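Local coordinates for endonuclease 8-like L720 (Acanthamoeba polyphaga mimivirus, PDB 4MB7), which belongs to the endonuclease VIII-like proteins of the Fpg/Nei family, which carry an H2TH domain, and holds a zinc ion, at residues W44-Y52 and S133-N143. Sequence-based numbering, arbitrary orientation.
With SO4 (sulfate ion), chain E; SO4 (sulfate ion), chain D.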
loop_
_atom_site.group_PDB
_atom_site.type_symbol
_atom_site.label_atom_id
_atom_site.label_comp_id
_atom_site.label_asym_id
_atom_site.label_seq_id
_atom_site.Cartn_x
_atom_site.Cartn_y
_atom_site.Cartn_z
ATOM N N TRP A 44 8.157 -13.378 2.287
ATOM C CA TRP A 44 7.461 -12.195 1.800
ATOM C C TRP A 44 6.719 -11.555 2.968
ATOM O O TRP A 44 6.232 -12.253 3.855
ATOM C CB TRP A 44 6.413 -12.562 0.745
ATOM C CG TRP A 44 6.927 -13.088 -0.556
ATOM C CD1 TRP A 44 7.165 -14.394 -0.876
ATOM C CD2 TRP A 44 7.219 -12.327 -1.737
ATOM N NE1 TRP A 44 7.605 -14.491 -2.175
ATOM C CE2 TRP A 44 7.645 -13.236 -2.725
ATOM C CE3 TRP A 44 7.171 -10.964 -2.049
ATOM C CZ2 TRP A 44 8.021 -12.826 -4.004
ATOM C CZ3 TRP A 44 7.546 -10.560 -3.318
ATOM C CH2 TRP A 44 7.963 -11.488 -4.281
ATOM N N TRP A 45 6.630 -10.230 2.963
ATOM C CA TRP A 45 5.693 -9.529 3.833
ATOM C C TRP A 45 5.357 -8.167 3.241
ATOM O O TRP A 45 5.996 -7.724 2.287
ATOM C CB TRP A 45 6.212 -9.414 5.278
ATOM C CG TRP A 45 7.336 -8.433 5.501
ATOM C CD1 TRP A 45 7.238 -7.186 6.054
ATOM C CD2 TRP A 45 8.726 -8.632 5.211
ATOM N NE1 TRP A 45 8.479 -6.594 6.111
ATOM C CE2 TRP A 45 9.408 -7.461 5.600
ATOM C CE3 TRP A 45 9.458 -9.685 4.649
ATOM C CZ2 TRP A 45 10.787 -7.313 5.446
ATOM C CZ3 TRP A 45 10.825 -9.535 4.497
ATOM C CH2 TRP A 45 11.475 -8.358 4.895
ATOM N N PHE A 46 4.336 -7.518 3.787
ATOM C CA PHE A 46 3.934 -6.210 3.291
ATOM C C PHE A 46 3.521 -5.292 4.432
ATOM O O PHE A 46 3.076 -5.748 5.483
ATOM C CB PHE A 46 2.798 -6.337 2.267
ATOM C CG PHE A 46 1.456 -6.642 2.877
ATOM C CD1 PHE A 46 1.080 -7.949 3.143
ATOM C CD2 PHE A 46 0.565 -5.619 3.174
ATOM C CE1 PHE A 46 -0.155 -8.232 3.706
ATOM C CE2 PHE A 46 -0.668 -5.895 3.736
ATOM C CZ PHE A 46 -1.028 -7.201 4.003
ATOM N N ALA A 47 3.682 -3.993 4.213
ATOM C CA ALA A 47 3.279 -2.989 5.183
ATOM C C ALA A 47 2.908 -1.726 4.428
ATOM O O ALA A 47 3.760 -1.094 3.807
ATOM C CB ALA A 47 4.406 -2.716 6.162
ATOM N N GLY A 48 1.631 -1.367 4.470
ATOM C CA GLY A 48 1.154 -0.231 3.706
ATOM C C GLY A 48 1.301 -0.468 2.217
ATOM O O GLY A 48 0.834 -1.478 1.692
ATOM N N LYS A 49 1.964 0.458 1.534
ATOM C CA LYS A 49 2.119 0.365 0.086
ATOM C C LYS A 49 3.429 -0.308 -0.331
ATOM O O LYS A 49 3.808 -0.273 -1.502
ATOM C CB LYS A 49 1.995 1.753 -0.550
ATOM C CG LYS A 49 0.648 2.421 -0.287
ATOM C CD LYS A 49 0.575 3.805 -0.904
ATOM C CE LYS A 49 -0.746 4.483 -0.567
ATOM N NZ LYS A 49 -0.761 5.911 -0.986
ATOM N N TYR A 50 4.112 -0.925 0.628
ATOM C CA TYR A 50 5.367 -1.621 0.353
ATOM C C TYR A 50 5.204 -3.137 0.459
ATOM O O TYR A 50 4.622 -3.638 1.419
ATOM C CB TYR A 50 6.452 -1.186 1.341
ATOM C CG TYR A 50 6.963 0.233 1.190
ATOM C CD1 TYR A 50 7.329 0.740 -0.050
ATOM C CD2 TYR A 50 7.094 1.059 2.301
ATOM C CE1 TYR A 50 7.808 2.038 -0.178
ATOM C CE2 TYR A 50 7.567 2.351 2.183
ATOM C CZ TYR A 50 7.923 2.837 0.945
ATOM O OH TYR A 50 8.395 4.128 0.836
ATOM N N ILE A 51 5.732 -3.858 -0.525
ATOM C CA ILE A 51 5.848 -5.311 -0.443
ATOM C C ILE A 51 7.323 -5.689 -0.347
ATOM O O ILE A 51 8.138 -5.215 -1.137
ATOM C CB ILE A 51 5.234 -6.008 -1.674
ATOM C CG1 ILE A 51 3.731 -5.748 -1.740
ATOM C CG2 ILE A 51 5.506 -7.510 -1.627
ATOM C CD1 ILE A 51 3.048 -6.419 -2.916
ATOM N N TYR A 52 7.664 -6.542 0.615
ATOM C CA TYR A 52 9.061 -6.881 0.868
ATOM C C TYR A 52 9.381 -8.329 0.527
ATOM O O TYR A 52 8.578 -9.229 0.772
ATOM C CB TYR A 52 9.425 -6.606 2.329
ATOM C CG TYR A 52 9.326 -5.153 2.733
ATOM C CD1 TYR A 52 10.425 -4.310 2.634
ATOM C CD2 TYR A 52 8.136 -4.624 3.215
ATOM C CE1 TYR A 52 10.343 -2.980 3.006
ATOM C CE2 TYR A 52 8.042 -3.291 3.587
ATOM C CZ TYR A 52 9.150 -2.475 3.478
ATOM O OH TYR A 52 9.071 -1.149 3.842
ATOM N N SER A 133 9.373 -1.525 8.996
ATOM C CA SER A 133 8.342 -2.218 8.225
ATOM C C SER A 133 7.627 -3.254 9.082
ATOM O O SER A 133 6.423 -3.467 8.938
ATOM C CB SER A 133 8.941 -2.879 6.981
ATOM O OG SER A 133 9.764 -3.977 7.327
ATOM N N ILE A 134 8.378 -3.886 9.979
ATOM C CA ILE A 134 7.823 -4.876 10.893
ATOM C C ILE A 134 6.834 -4.230 11.858
ATOM O O ILE A 134 5.774 -4.787 12.142
ATOM C CB ILE A 134 8.941 -5.589 11.685
ATOM C CG1 ILE A 134 9.867 -6.345 10.729
ATOM C CG2 ILE A 134 8.352 -6.537 12.717
ATOM C CD1 ILE A 134 11.012 -7.057 11.418
ATOM N N LYS A 135 7.180 -3.043 12.348
ATOM C CA LYS A 135 6.317 -2.308 13.266
ATOM C C LYS A 135 5.096 -1.733 12.554
ATOM O O LYS A 135 3.995 -1.707 13.108
ATOM C CB LYS A 135 7.103 -1.187 13.950
ATOM C CG LYS A 135 6.269 -0.309 14.871
ATOM N N LEU A 136 5.296 -1.279 11.320
ATOM C CA LEU A 136 4.235 -0.633 10.551
ATOM C C LEU A 136 3.113 -1.582 10.130
ATOM O O LEU A 136 2.015 -1.134 9.792
ATOM C CB LEU A 136 4.820 0.074 9.324
ATOM C CG LEU A 136 5.542 1.390 9.616
ATOM C CD1 LEU A 136 6.321 1.871 8.401
ATOM C CD2 LEU A 136 4.544 2.447 10.064
ATOM N N MET A 137 3.386 -2.885 10.150
ATOM C CA MET A 137 2.374 -3.886 9.815
ATOM C C MET A 137 1.203 -3.827 10.790
ATOM O O MET A 137 0.065 -4.129 10.433
ATOM C CB MET A 137 2.969 -5.294 9.834
ATOM C CG MET A 137 3.955 -5.585 8.717
ATOM S SD MET A 137 4.483 -7.308 8.751
ATOM C CE MET A 137 2.922 -8.142 8.506
ATOM N N LYS A 138 1.497 -3.437 12.025
ATOM C CA LYS A 138 0.486 -3.361 13.071
ATOM C C LYS A 138 -0.472 -2.190 12.860
ATOM O O LYS A 138 -1.549 -2.151 13.452
ATOM C CB LYS A 138 1.150 -3.248 14.444
ATOM C CG LYS A 138 2.059 -4.414 14.796
ATOM C CD LYS A 138 2.635 -4.252 16.193
ATOM C CE LYS A 138 3.507 -5.436 16.582
ATOM N NZ LYS A 138 4.059 -5.287 17.959
ATOM N N TYR A 139 -0.077 -1.243 12.013
ATOM C CA TYR A 139 -0.882 -0.049 11.765
ATOM C C TYR A 139 -1.609 -0.129 10.427
ATOM O O TYR A 139 -2.402 0.752 10.089
ATOM C CB TYR A 139 -0.006 1.207 11.806
ATOM C CG TYR A 139 0.770 1.380 13.094
ATOM C CD1 TYR A 139 0.234 0.979 14.312
ATOM C CD2 TYR A 139 2.041 1.940 13.090
ATOM C CE1 TYR A 139 0.941 1.134 15.490
ATOM C CE2 TYR A 139 2.756 2.098 14.263
ATOM C CZ TYR A 139 2.202 1.694 15.460
ATOM O OH TYR A 139 2.912 1.850 16.629
ATOM N N ASP A 140 -1.325 -1.184 9.669
ATOM C CA ASP A 140 -1.940 -1.407 8.367
ATOM C C ASP A 140 -3.331 -2.004 8.563
ATOM O O ASP A 140 -3.469 -3.131 9.033
ATOM C CB ASP A 140 -1.063 -2.353 7.535
ATOM C CG ASP A 140 -1.534 -2.498 6.090
ATOM O OD1 ASP A 140 -2.748 -2.388 5.816
ATOM O OD2 ASP A 140 -0.672 -2.737 5.218
ATOM N N LEU A 141 -4.353 -1.241 8.187
ATOM C CA LEU A 141 -5.744 -1.646 8.381
ATOM C C LEU A 141 -6.127 -2.929 7.644
ATOM O O LEU A 141 -7.085 -3.601 8.022
ATOM C CB LEU A 141 -6.687 -0.511 7.973
ATOM C CG LEU A 141 -6.659 0.731 8.866
ATOM C CD1 LEU A 141 -7.367 1.888 8.188
ATOM C CD2 LEU A 141 -7.300 0.432 10.209
ATOM N N SER A 142 -5.383 -3.271 6.596
ATOM C CA SER A 142 -5.685 -4.467 5.815
ATOM C C SER A 142 -4.814 -5.660 6.204
ATOM O O SER A 142 -5.030 -6.772 5.725
ATOM C CB SER A 142 -5.525 -4.187 4.320
ATOM O OG SER A 142 -4.156 -4.091 3.969
ATOM N N ASN A 143 -3.829 -5.427 7.063
ATOM C CA ASN A 143 -2.873 -6.468 7.427
ATOM C C ASN A 143 -3.387 -7.351 8.561
ATOM O O ASN A 143 -3.991 -6.862 9.511
ATOM C CB ASN A 143 -1.536 -5.838 7.825
ATOM C CG ASN A 143 -0.387 -6.824 7.779
ATOM O OD1 ASN A 143 -0.296 -7.729 8.607
ATOM N ND2 ASN A 143 0.509 -6.642 6.814
HETATM S S SO4 E . 3.206 6.804 -1.216
HETATM O O1 SO4 E . 3.755 5.513 -0.814
HETATM O O2 SO4 E . 3.136 6.869 -2.673
HETATM O O3 SO4 E . 1.865 6.957 -0.657
HETATM O O4 SO4 E . 4.064 7.877 -0.722
HETATM S S SO4 D . -2.684 6.684 -4.116
HETATM O O1 SO4 D . -2.201 5.437 -3.532
HETATM O O2 SO4 D . -1.803 7.080 -5.212
HETATM O O3 SO4 D . -4.037 6.488 -4.628
HETATM O O4 SO4 D . -2.688 7.730 -3.099
HETATM O O HOH W 1 -1.555 -2.188 2.661
#
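Trp45, Ala47 and Gly48, at the turn end of a beta hairpin, meet Ser133, Met137 and Asp140 in a buried contact: the C-terminal part of helix 126-136 and the loop that follows it pack on the hairpin of strands 40-47 and 50-56. A type II' turn from Ala47 to Tyr50 joins the two strands, and Gly48, with positive phi, holds its second position. Gly48 N donates to Asp140 OD2 over 2.8 Å, meeting the oxygen from above the carboxylate plane. A water donates to both Gly48 O and Asp140 OD2, closing a second link. Asp140 OD1 makes an Asx turn with Ser142 N (2.9 Å) on its anti side and takes a bond from Ser142 OG on its syn side, both from one face; together with the grip on OD2, these bonds restrain the carboxylate's rotation. At the other end, the N-H of Trp45 NE1 reaches Ser133 OG, 3.2 Å away and close to the indole plane at its edge, nearly straight at 160°; that hydroxyl is also bonded to Ile130 O. Ser133 CB rests 3.5 Å from Tyr52 CZ. Between these polar ends Ala47 CB packs on Met137 CG (3.9 Å), and Met137 SD makes an oblique Met-aromatic contact with the indole, 3.9 Å from Trp45 CD1. Phe46 starts away from the loop, but with chi1 75° its ring comes back, and Asn143 ND2 lies over one face toward the rim, 3.3 Å from Phe46 CZ, amide and ring planes 36° apart; Asn143 OD1 accepts from Arg145 N. Beyond, Phe46 packs on helix 5-13 and Tyr52 on strand 63-70, while Ser142 and Leu141 lean on helix 205-230.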